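Local coordinates for protein dihydropteroate synthase (Xanthomonas albilineans, PDB 6Q62) that probably catalyses the condensation of para-aminobenzoate with 6-hydroxymethyl-7,8-dihydropterin diphosphate to give 7,8-dihydropteroate, a step in folate biosynthesis, at residues 223-228 with 262-267. Numbering follows the deposited sequence.
With 6GU (6-chloroguanine), chain E; SO4 (sulfate ion), chain H.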
ATOM      1  N   LEU A 223     -12.978   2.635  -0.447  1.00  9.70           N
ATOM      2  CA  LEU A 223     -12.827   1.828  -1.668  1.00 11.18           C
ATOM      3  C   LEU A 223     -12.570   0.381  -1.274  1.00 15.53           C
ATOM      4  O   LEU A 223     -12.283  -0.458  -2.133  1.00 17.52           O
ATOM      5  CB  LEU A 223     -11.628   2.351  -2.504  1.00 11.94           C
ATOM      6  CG  LEU A 223     -11.693   3.787  -3.026  1.00 17.54           C
ATOM      7  CD1 LEU A 223     -10.716   4.681  -2.283  1.00 18.98           C
ATOM      8  CD2 LEU A 223     -11.336   3.838  -4.475  1.00 19.98           C
ATOM      9  N   SER A 224     -12.732   0.081   0.005  1.00  9.44           N
ATOM     10  CA  SER A 224     -12.370  -1.208   0.585  1.00  8.40           C
ATOM     11  C   SER A 224     -12.989  -2.441  -0.063  1.00  9.94           C
ATOM     12  O   SER A 224     -14.180  -2.690   0.021  1.00 11.90           O
ATOM     13  CB  SER A 224     -12.628  -1.205   2.084  1.00  9.53           C
ATOM     14  OG  SER A 224     -12.016  -2.345   2.648  1.00 11.01           O
ATOM     15  N   ARG A 225     -12.115  -3.251  -0.690  1.00 10.20           N
ATOM     16  CA  ARG A 225     -12.431  -4.530  -1.336  1.00  9.67           C
ATOM     17  C   ARG A 225     -13.530  -4.398  -2.378  1.00 11.89           C
ATOM     18  O   ARG A 225     -14.197  -5.389  -2.713  1.00 11.99           O
ATOM     19  CB  ARG A 225     -12.805  -5.592  -0.286  1.00  8.46           C
ATOM     20  CG  ARG A 225     -11.689  -5.837   0.747  1.00  9.61           C
ATOM     21  CD  ARG A 225     -12.211  -6.829   1.748  1.00  9.99           C
ATOM     22  NE  ARG A 225     -11.205  -7.215   2.742  1.00 13.94           N
ATOM     23  CZ  ARG A 225     -11.268  -8.334   3.453  1.00 27.08           C
ATOM     24  NH1 ARG A 225     -12.299  -9.157   3.316  1.00 18.38           N
ATOM     25  NH2 ARG A 225     -10.308  -8.634   4.316  1.00 21.29           N
ATOM     26  N   LYS A 226     -13.692  -3.184  -2.906  1.00 10.26           N
ATOM     27  CA  LYS A 226     -14.774  -2.950  -3.851  1.00  9.95           C
ATOM     28  C   LYS A 226     -14.487  -3.523  -5.234  1.00 14.54           C
ATOM     29  O   LYS A 226     -13.328  -3.794  -5.580  1.00 13.18           O
ATOM     30  CB  LYS A 226     -15.136  -1.480  -3.898  1.00 12.41           C
ATOM     31  CG  LYS A 226     -15.798  -1.064  -2.566  1.00 14.24           C
ATOM     32  CD  LYS A 226     -16.360   0.316  -2.601  1.00 12.25           C
ATOM     33  CE  LYS A 226     -17.269   0.460  -1.393  1.00 17.02           C
ATOM     34  NZ  LYS A 226     -17.682   1.851  -1.250  1.00 22.36           N
ATOM     35  N   ARG A 227     -15.561  -3.722  -6.028  1.00 12.77           N
ATOM     36  CA  ARG A 227     -15.471  -4.307  -7.364  1.00 12.16           C
ATOM     37  C   ARG A 227     -14.438  -3.601  -8.214  1.00 16.16           C
ATOM     38  O   ARG A 227     -13.715  -4.296  -8.925  1.00 16.13           O
ATOM     39  CB  ARG A 227     -16.857  -4.289  -8.073  1.00 13.95           C
ATOM     40  CG  ARG A 227     -16.842  -4.838  -9.509  1.00 29.08           C
ATOM     41  CD  ARG A 227     -18.210  -4.800 -10.183  1.00 37.69           C
ATOM     42  NE  ARG A 227     -19.188  -5.644  -9.485  1.00 50.06           N
ATOM     43  CZ  ARG A 227     -19.455  -6.912  -9.788  1.00 70.62           C
ATOM     44  NH1 ARG A 227     -18.866  -7.496 -10.827  1.00 59.55           N
ATOM     45  NH2 ARG A 227     -20.341  -7.597  -9.074  1.00 57.31           N
ATOM     46  N   SER A 228     -14.378  -2.252  -8.188  0.50 12.58           N
ATOM     47  CA  SER A 228     -13.415  -1.493  -8.986  0.50 12.48           C
ATOM     48  C   SER A 228     -11.998  -1.868  -8.663  0.50 15.04           C
ATOM     49  O   SER A 228     -11.198  -2.004  -9.588  0.50 14.15           O
ATOM     50  CB  SER A 228     -13.634   0.004  -8.847  0.50 15.21           C
ATOM     51  OG  SER A 228     -14.861   0.319  -9.476  0.50 15.32           O
ATOM     52  N   VAL A 262     -12.508   1.271   5.947  1.00  5.19           N
ATOM     53  CA  VAL A 262     -11.828   0.034   5.523  1.00  6.72           C
ATOM     54  C   VAL A 262     -12.213  -1.219   6.279  1.00  9.56           C
ATOM     55  O   VAL A 262     -12.564  -1.164   7.452  1.00  7.98           O
ATOM     56  CB  VAL A 262     -10.273   0.226   5.591  1.00  8.97           C
ATOM     57  CG1 VAL A 262      -9.836   1.572   5.002  1.00  8.56           C
ATOM     58  CG2 VAL A 262      -9.756   0.103   7.021  1.00  8.22           C
ATOM     59  N   HIS A 263     -12.009  -2.389   5.626  1.00  8.87           N
ATOM     60  CA  HIS A 263     -12.155  -3.682   6.300  1.00  8.05           C
ATOM     61  C   HIS A 263     -10.787  -4.049   6.925  1.00 11.43           C
ATOM     62  O   HIS A 263     -10.738  -4.596   8.023  1.00 11.18           O
ATOM     63  CB  HIS A 263     -12.486  -4.794   5.273  1.00  8.89           C
ATOM     64  CG  HIS A 263     -13.806  -4.635   4.598  1.00 11.36           C
ATOM     65  ND1 HIS A 263     -13.912  -4.025   3.376  1.00 13.28           N
ATOM     66  CD2 HIS A 263     -15.036  -5.051   4.990  1.00 13.58           C
ATOM     67  CE1 HIS A 263     -15.205  -4.039   3.068  1.00 13.24           C
ATOM     68  NE2 HIS A 263     -15.917  -4.661   4.003  1.00 13.43           N
ATOM     69  N   ASP A 264      -9.687  -3.758   6.208  1.00  8.56           N
ATOM     70  CA  ASP A 264      -8.334  -4.186   6.573  1.00  7.88           C
ATOM     71  C   ASP A 264      -7.614  -3.126   7.372  1.00 10.32           C
ATOM     72  O   ASP A 264      -6.778  -2.357   6.862  1.00 10.62           O
ATOM     73  CB  ASP A 264      -7.583  -4.578   5.308  1.00  8.61           C
ATOM     74  CG  ASP A 264      -8.389  -5.647   4.577  1.00 13.49           C
ATOM     75  OD1 ASP A 264      -8.408  -6.797   5.051  1.00 12.68           O
ATOM     76  OD2 ASP A 264      -9.060  -5.309   3.581  1.00 12.07           O
ATOM     77  N   VAL A 265      -8.047  -3.029   8.629  1.00  8.65           N
ATOM     78  CA  VAL A 265      -7.579  -1.956   9.511  1.00  5.99           C
ATOM     79  C   VAL A 265      -6.074  -2.007   9.750  1.00  8.22           C
ATOM     80  O   VAL A 265      -5.413  -0.995   9.487  1.00  9.71           O
ATOM     81  CB  VAL A 265      -8.383  -1.899  10.813  1.00  8.22           C
ATOM     82  CG1 VAL A 265      -7.772  -0.888  11.793  1.00  9.38           C
ATOM     83  CG2 VAL A 265      -9.847  -1.538  10.517  1.00  7.78           C
ATOM     84  N   ALA A 266      -5.532  -3.108  10.271  1.00  7.91           N
ATOM     85  CA  ALA A 266      -4.088  -3.169  10.585  1.00 10.07           C
ATOM     86  C   ALA A 266      -3.221  -2.838   9.380  1.00 11.27           C
ATOM     87  O   ALA A 266      -2.275  -2.057   9.504  1.00  9.74           O
ATOM     88  CB  ALA A 266      -3.724  -4.561  11.123  1.00 11.37           C
ATOM     89  N   ALA A 267      -3.572  -3.384   8.195  1.00  8.67           N
ATOM     90  CA  ALA A 267      -2.787  -3.110   6.991  1.00  9.31           C
ATOM     91  C   ALA A 267      -2.841  -1.656   6.580  1.00 10.23           C
ATOM     92  O   ALA A 267      -1.801  -1.080   6.218  1.00  9.92           O
ATOM     93  CB  ALA A 267      -3.249  -4.005   5.845  1.00 10.98           C
TER
HETATM   94 CL6  6GU E 401     -17.817   4.176   0.324  1.00 32.98          CL
HETATM   95  N1  6GU E 401     -18.841   5.395   2.226  1.00 18.64           N
HETATM   96  C2  6GU E 401     -19.766   5.454   3.268  1.00 16.84           C
HETATM   97  N2  6GU E 401     -19.845   6.643   3.847  1.00 20.10           N
HETATM   98  N3  6GU E 401     -20.576   4.418   3.690  1.00 12.39           N
HETATM   99  C4  6GU E 401     -20.432   3.260   2.955  1.00 13.50           C
HETATM  100  C5  6GU E 401     -19.529   3.133   1.866  1.00 20.19           C
HETATM  101  C6  6GU E 401     -18.794   4.244   1.593  1.00 21.79           C
HETATM  102  N7  6GU E 401     -19.638   1.853   1.329  1.00 20.52           N
HETATM  103  C8  6GU E 401     -20.614   1.245   2.114  1.00 20.86           C
HETATM  104  N9  6GU E 401     -21.102   2.052   3.094  1.00 18.12           N
HETATM  105  S   SO4 H 404     -19.373  -2.823   3.000  1.00 32.28           S
HETATM  106  O1  SO4 H 404     -18.747  -4.118   3.328  1.00 31.71           O
HETATM  107  O2  SO4 H 404     -20.425  -3.000   1.990  1.00 34.51           O
HETATM  108  O3  SO4 H 404     -20.006  -2.220   4.227  1.00 26.80           O
HETATM  109  O4  SO4 H 404     -18.389  -1.903   2.453  1.00 32.27           O
HETATM  110  O   HOH W   1      -9.396  -2.710   3.311  1.00 10.06           O
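S224 and V262 bring the two backbones closest, CA to CA 5.1 Å, where a type II turn from L223 to K226 meets the chain leaving strand 259-262. The S224 hydroxyl is the hub. With chi1 at -168°, OG is anti to the backbone N, on the side of H263, where it meets both ND1 and the backbone N-H. S224 OG accepts a bond from H263 N at 3.0 Å. S224 OG and H263 ND1 are hydrogen-bonded at 2.6 Å, and either could be the donor. The hydroxyl oxygen lies at the edge of the imidazole, near its plane. A water joins S224 OG to the backbone N and OD2 of D264.

R225 holds D264 side-on, with one nitrogen for each carboxylate oxygen. NE of R225 donates to OD2 of D264 at 3.0 Å, and NH2 of R225 to OD1 of D264 at 2.7 Å. Both oxygens use their syn lone pairs, and the two flat groups are nearly coplanar, 24° apart. H263 CB packs over one face of the guanidinium.

Both segments run from loops after neighbouring strands of the TIM barrel, at the C-terminal ends where the active site lies, into first helical turns. K226 lines the 6-chloroguanine pocket. H263 NE2 donates to sulfate O1 at 3.0 Å, and R261 and N27 bind the same ion. S224 also touches H249 of helix 242-254.

In this crystal, bonds at ND1 and NE2 hold the H263 ring's rotation; the sulfate probably comes from the crystallisation liquor. The R225-D264 salt bridge should favour a charged carboxylate, and it ties turn 223-226 to the N-terminal end of helix 265-279.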